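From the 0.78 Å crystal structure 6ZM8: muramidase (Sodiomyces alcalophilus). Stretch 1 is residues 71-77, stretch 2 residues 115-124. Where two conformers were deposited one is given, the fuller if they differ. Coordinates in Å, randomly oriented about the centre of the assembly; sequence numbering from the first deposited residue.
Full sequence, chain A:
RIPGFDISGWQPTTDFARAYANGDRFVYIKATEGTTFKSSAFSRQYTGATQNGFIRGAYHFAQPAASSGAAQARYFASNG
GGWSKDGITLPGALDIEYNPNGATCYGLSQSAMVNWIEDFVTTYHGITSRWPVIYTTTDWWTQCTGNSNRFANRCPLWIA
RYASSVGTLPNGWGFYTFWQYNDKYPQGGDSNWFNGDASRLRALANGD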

# COMPACT_ATOMS: atom_id res chain seq x y z
N ALA A 71 14.56 -9.10 2.30
CA ALA A 71 13.99 -10.04 3.27
C ALA A 71 12.54 -9.70 3.54
O ALA A 71 11.68 -10.58 3.69
N GLN A 72 12.22 -8.40 3.63
CA GLN A 72 10.84 -8.01 3.90
C GLN A 72 9.94 -8.23 2.67
O GLN A 72 8.78 -8.61 2.85
N ALA A 73 10.47 -8.04 1.46
CA ALA A 73 9.66 -8.35 0.28
C ALA A 73 9.35 -9.84 0.22
O ALA A 73 8.22 -10.22 -0.13
N ARG A 74 10.32 -10.70 0.53
CA ARG A 74 10.07 -12.14 0.55
C ARG A 74 9.02 -12.49 1.60
O ARG A 74 8.12 -13.32 1.35
N TYR A 75 9.15 -11.93 2.79
CA TYR A 75 8.19 -12.23 3.87
C TYR A 75 6.78 -11.79 3.47
O TYR A 75 5.81 -12.52 3.64
N PHE A 76 6.67 -10.57 2.95
CA PHE A 76 5.38 -10.06 2.49
C PHE A 76 4.78 -10.94 1.40
O PHE A 76 3.61 -11.35 1.48
N ALA A 77 5.57 -11.23 0.35
CA ALA A 77 5.04 -11.99 -0.79
C ALA A 77 4.60 -13.40 -0.39
O ALA A 77 3.74 -13.96 -1.04
N ASN A 115 18.20 2.94 -1.20
CA ASN A 115 18.67 1.60 -1.53
C ASN A 115 17.78 0.52 -0.90
O ASN A 115 17.56 -0.53 -1.53
N TRP A 116 17.32 0.74 0.32
CA TRP A 116 16.47 -0.23 0.99
C TRP A 116 15.16 -0.42 0.21
O TRP A 116 14.71 -1.53 -0.05
N ILE A 117 14.55 0.71 -0.14
CA ILE A 117 13.30 0.68 -0.92
C ILE A 117 13.55 -0.01 -2.27
O ILE A 117 12.74 -0.83 -2.70
N GLU A 118 14.66 0.33 -2.94
CA GLU A 118 14.99 -0.33 -4.20
C GLU A 118 15.08 -1.84 -4.03
O GLU A 118 14.60 -2.62 -4.86
N ASP A 119 15.72 -2.28 -2.94
CA ASP A 119 15.85 -3.71 -2.70
C ASP A 119 14.46 -4.35 -2.50
O ASP A 119 14.18 -5.43 -3.04
N PHE A 120 13.59 -3.69 -1.75
CA PHE A 120 12.23 -4.21 -1.58
C PHE A 120 11.50 -4.30 -2.93
O PHE A 120 10.90 -5.33 -3.26
N VAL A 121 11.50 -3.20 -3.67
CA VAL A 121 10.62 -3.21 -4.86
C VAL A 121 11.20 -4.12 -5.96
O VAL A 121 10.44 -4.71 -6.71
N THR A 122 12.54 -4.17 -6.13
CA THR A 122 13.12 -5.09 -7.10
C THR A 122 12.84 -6.53 -6.70
O THR A 122 12.50 -7.37 -7.55
N THR A 123 12.99 -6.84 -5.42
CA THR A 123 12.75 -8.21 -4.96
C THR A 123 11.28 -8.59 -5.13
O THR A 123 10.95 -9.68 -5.62
N TYR A 124 10.38 -7.69 -4.73
CA TYR A 124 8.95 -7.98 -4.86
C TYR A 124 8.57 -8.24 -6.33
O TYR A 124 7.81 -9.14 -6.63

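Two helical segments, 71-77 and 115-124, run in broadly the same direction, their axes inclined at 38° and approaching to 8.2 Å. A small residue, A73, lies where the backbones come close: its CA lies 5.2 Å from the CA of Y124. Around it the contact is built from aromatic rings and apolar surface, and no hydrogen bond crosses between the stretches.

A71 opens stretch 1 with its CA-to-CB bond pointing away, and it makes no contact. Q72 points toward stretch 2 in an m, t conformation, with chi3 at 46°. Its OE1 comes 3.5 Å from CZ2 of W116, at the edge of the indole and near its plane, so the carboxamide borders the ring without covering it. This is a buried amide, but not an unpaid one: OE1 and NE2 of Q72 and NE1 of W116 all find hydrogen bonds elsewhere in the structure. W116 leaves its helix sideways, and its t rotamer brings the far end of the indole nearer to Q72. The base of Q72 also meets F120, with its CB 4.1 Å from F120 CD2.

A73 is the centre of the packing and has the largest covered area of any residue here. Its methyl sits over one face of F120, with CB 4.0 Å from the ring centroid and only 15° off the ring normal, a CH-pi contact. F120 starts sideways, and chi1 t with chi2 at -79° lays its ring beneath that methyl. The same CB lies 3.8 Å from T123 CG2 and 4.1 Å from Y124 CB, so one methyl touches three residues of the partner helix.

R74 starts sideways, but its side chain, bent at chi1 and chi3 (m, t, m, then chi4 at -87°), brings its end nearer, NH1 lying 4.2 Å from T123 CG2. This is a loose contact on the exposed flank. T123 points toward stretch 1 as an m rotamer; its OG1 donates to D119 O at 2.7 Å within its own helix, which satisfies the hydroxyl while CG2 packs against A73. The next residue, Y75, is out of reach of stretch 2.

F76, one turn after Q72, points toward the partner with chi1 t and chi2 at 53°. Its ring reaches two aromatics: CD2 is 3.8 Å from F120 CZ, meeting that ring at its edge, and CE2 is 3.5 Å from Y124 CE1. The F76 and Y124 planes are inclined by 28° and their centroids are 5.5 Å apart, so the rings are slid past one another with little overlap. Y124 also leaves sideways with chi1 t, and its OH is hydrogen-bonded elsewhere in the structure.

A77 closes the stretch, its CB 4.3 Å from Y124 CE1. The rule to read here is a small residue at the close approach, with partner aromatics that start sideways and swing in through t rotamers.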

# COMPACT_ATOMS: atom_id res chain seq x y z
CB ALA A 71 14.79 -10.02 4.57
CB GLN A 72 10.79 -6.57 4.41
CG GLN A 72 11.22 -6.57 5.88
CD GLN A 72 11.24 -5.23 6.57
OE1 GLN A 72 10.30 -4.43 6.45
NE2 GLN A 72 12.29 -5.00 7.32
CB ALA A 73 10.40 -7.91 -0.98
CB ARG A 74 11.35 -12.94 0.84
CG ARG A 74 12.32 -13.02 -0.31
CD ARG A 74 13.52 -13.93 -0.03
NE ARG A 74 14.52 -13.31 0.83
CZ ARG A 74 15.56 -12.51 0.42
NH1 ARG A 74 15.61 -12.22 -0.88
NH2 ARG A 74 16.38 -11.97 1.27
CB TYR A 75 8.66 -11.54 5.15
CG TYR A 75 7.83 -11.87 6.36
CD1 TYR A 75 7.83 -13.13 6.90
CD2 TYR A 75 7.05 -10.91 6.99
CE1 TYR A 75 7.11 -13.44 8.05
CE2 TYR A 75 6.32 -11.19 8.12
CZ TYR A 75 6.36 -12.45 8.67
OH TYR A 75 5.67 -12.69 9.82
CB PHE A 76 5.60 -8.63 2.00
CG PHE A 76 4.40 -7.99 1.38
CD1 PHE A 76 3.16 -7.93 2.02
CD2 PHE A 76 4.53 -7.33 0.15
CE1 PHE A 76 2.10 -7.23 1.46
CE2 PHE A 76 3.46 -6.62 -0.40
CZ PHE A 76 2.25 -6.57 0.26
CB ALA A 77 6.04 -12.03 -1.91
CB ASN A 115 20.12 1.39 -1.04
CG ASN A 115 21.14 2.22 -1.79
OD1 ASN A 115 20.85 2.82 -2.82
ND2 ASN A 115 22.35 2.22 -1.24
CB TRP A 116 16.20 0.24 2.44
CG TRP A 116 15.51 -0.76 3.28
CD1 TRP A 116 16.12 -1.60 4.16
CD2 TRP A 116 14.11 -1.09 3.30
NE1 TRP A 116 15.19 -2.44 4.74
CE2 TRP A 116 13.96 -2.16 4.23
CE3 TRP A 116 12.96 -0.60 2.67
CZ2 TRP A 116 12.72 -2.74 4.50
CZ3 TRP A 116 11.73 -1.18 2.93
CH2 TRP A 116 11.63 -2.25 3.83
CB ILE A 117 12.73 2.10 -1.08
CG1 ILE A 117 12.37 2.68 0.30
CG2 ILE A 117 11.51 2.08 -2.00
CD1 ILE A 117 12.16 4.19 0.28
CB GLU A 118 16.30 0.25 -4.74
CG GLU A 118 16.72 -0.36 -6.08
CD GLU A 118 15.77 -0.03 -7.21
OE1 GLU A 118 15.62 1.16 -7.53
OE2 GLU A 118 15.09 -0.94 -7.69
CB ASP A 119 16.76 -3.93 -1.49
CG ASP A 119 17.28 -5.34 -1.32
OD1 ASP A 119 17.39 -6.06 -2.30
OD2 ASP A 119 17.64 -5.66 -0.15
CB PHE A 120 11.45 -3.33 -0.58
CG PHE A 120 10.08 -3.89 -0.29
CD1 PHE A 120 9.01 -3.71 -1.17
CD2 PHE A 120 9.86 -4.60 0.89
CE1 PHE A 120 7.76 -4.27 -0.90
CE2 PHE A 120 8.60 -5.14 1.17
CZ PHE A 120 7.56 -4.98 0.27
CB VAL A 121 10.31 -1.79 -5.39
CG1 VAL A 121 9.77 -0.90 -4.27
CG2 VAL A 121 11.49 -1.13 -6.04
CB THR A 122 14.62 -4.80 -7.23
OG1 THR A 122 14.80 -3.54 -7.84
CG2 THR A 122 15.33 -5.84 -8.07
CB THR A 123 13.22 -8.38 -3.51
OG1 THR A 123 14.63 -8.09 -3.44
CG2 THR A 123 13.00 -9.80 -3.02
CB TYR A 124 8.14 -6.81 -4.26
CG TYR A 124 6.65 -7.09 -4.28
CD1 TYR A 124 6.06 -7.89 -3.30
CD2 TYR A 124 5.84 -6.57 -5.28
CE1 TYR A 124 4.70 -8.17 -3.33
CE2 TYR A 124 4.47 -6.85 -5.32
CZ TYR A 124 3.90 -7.66 -4.34
OH TYR A 124 2.56 -7.92 -4.43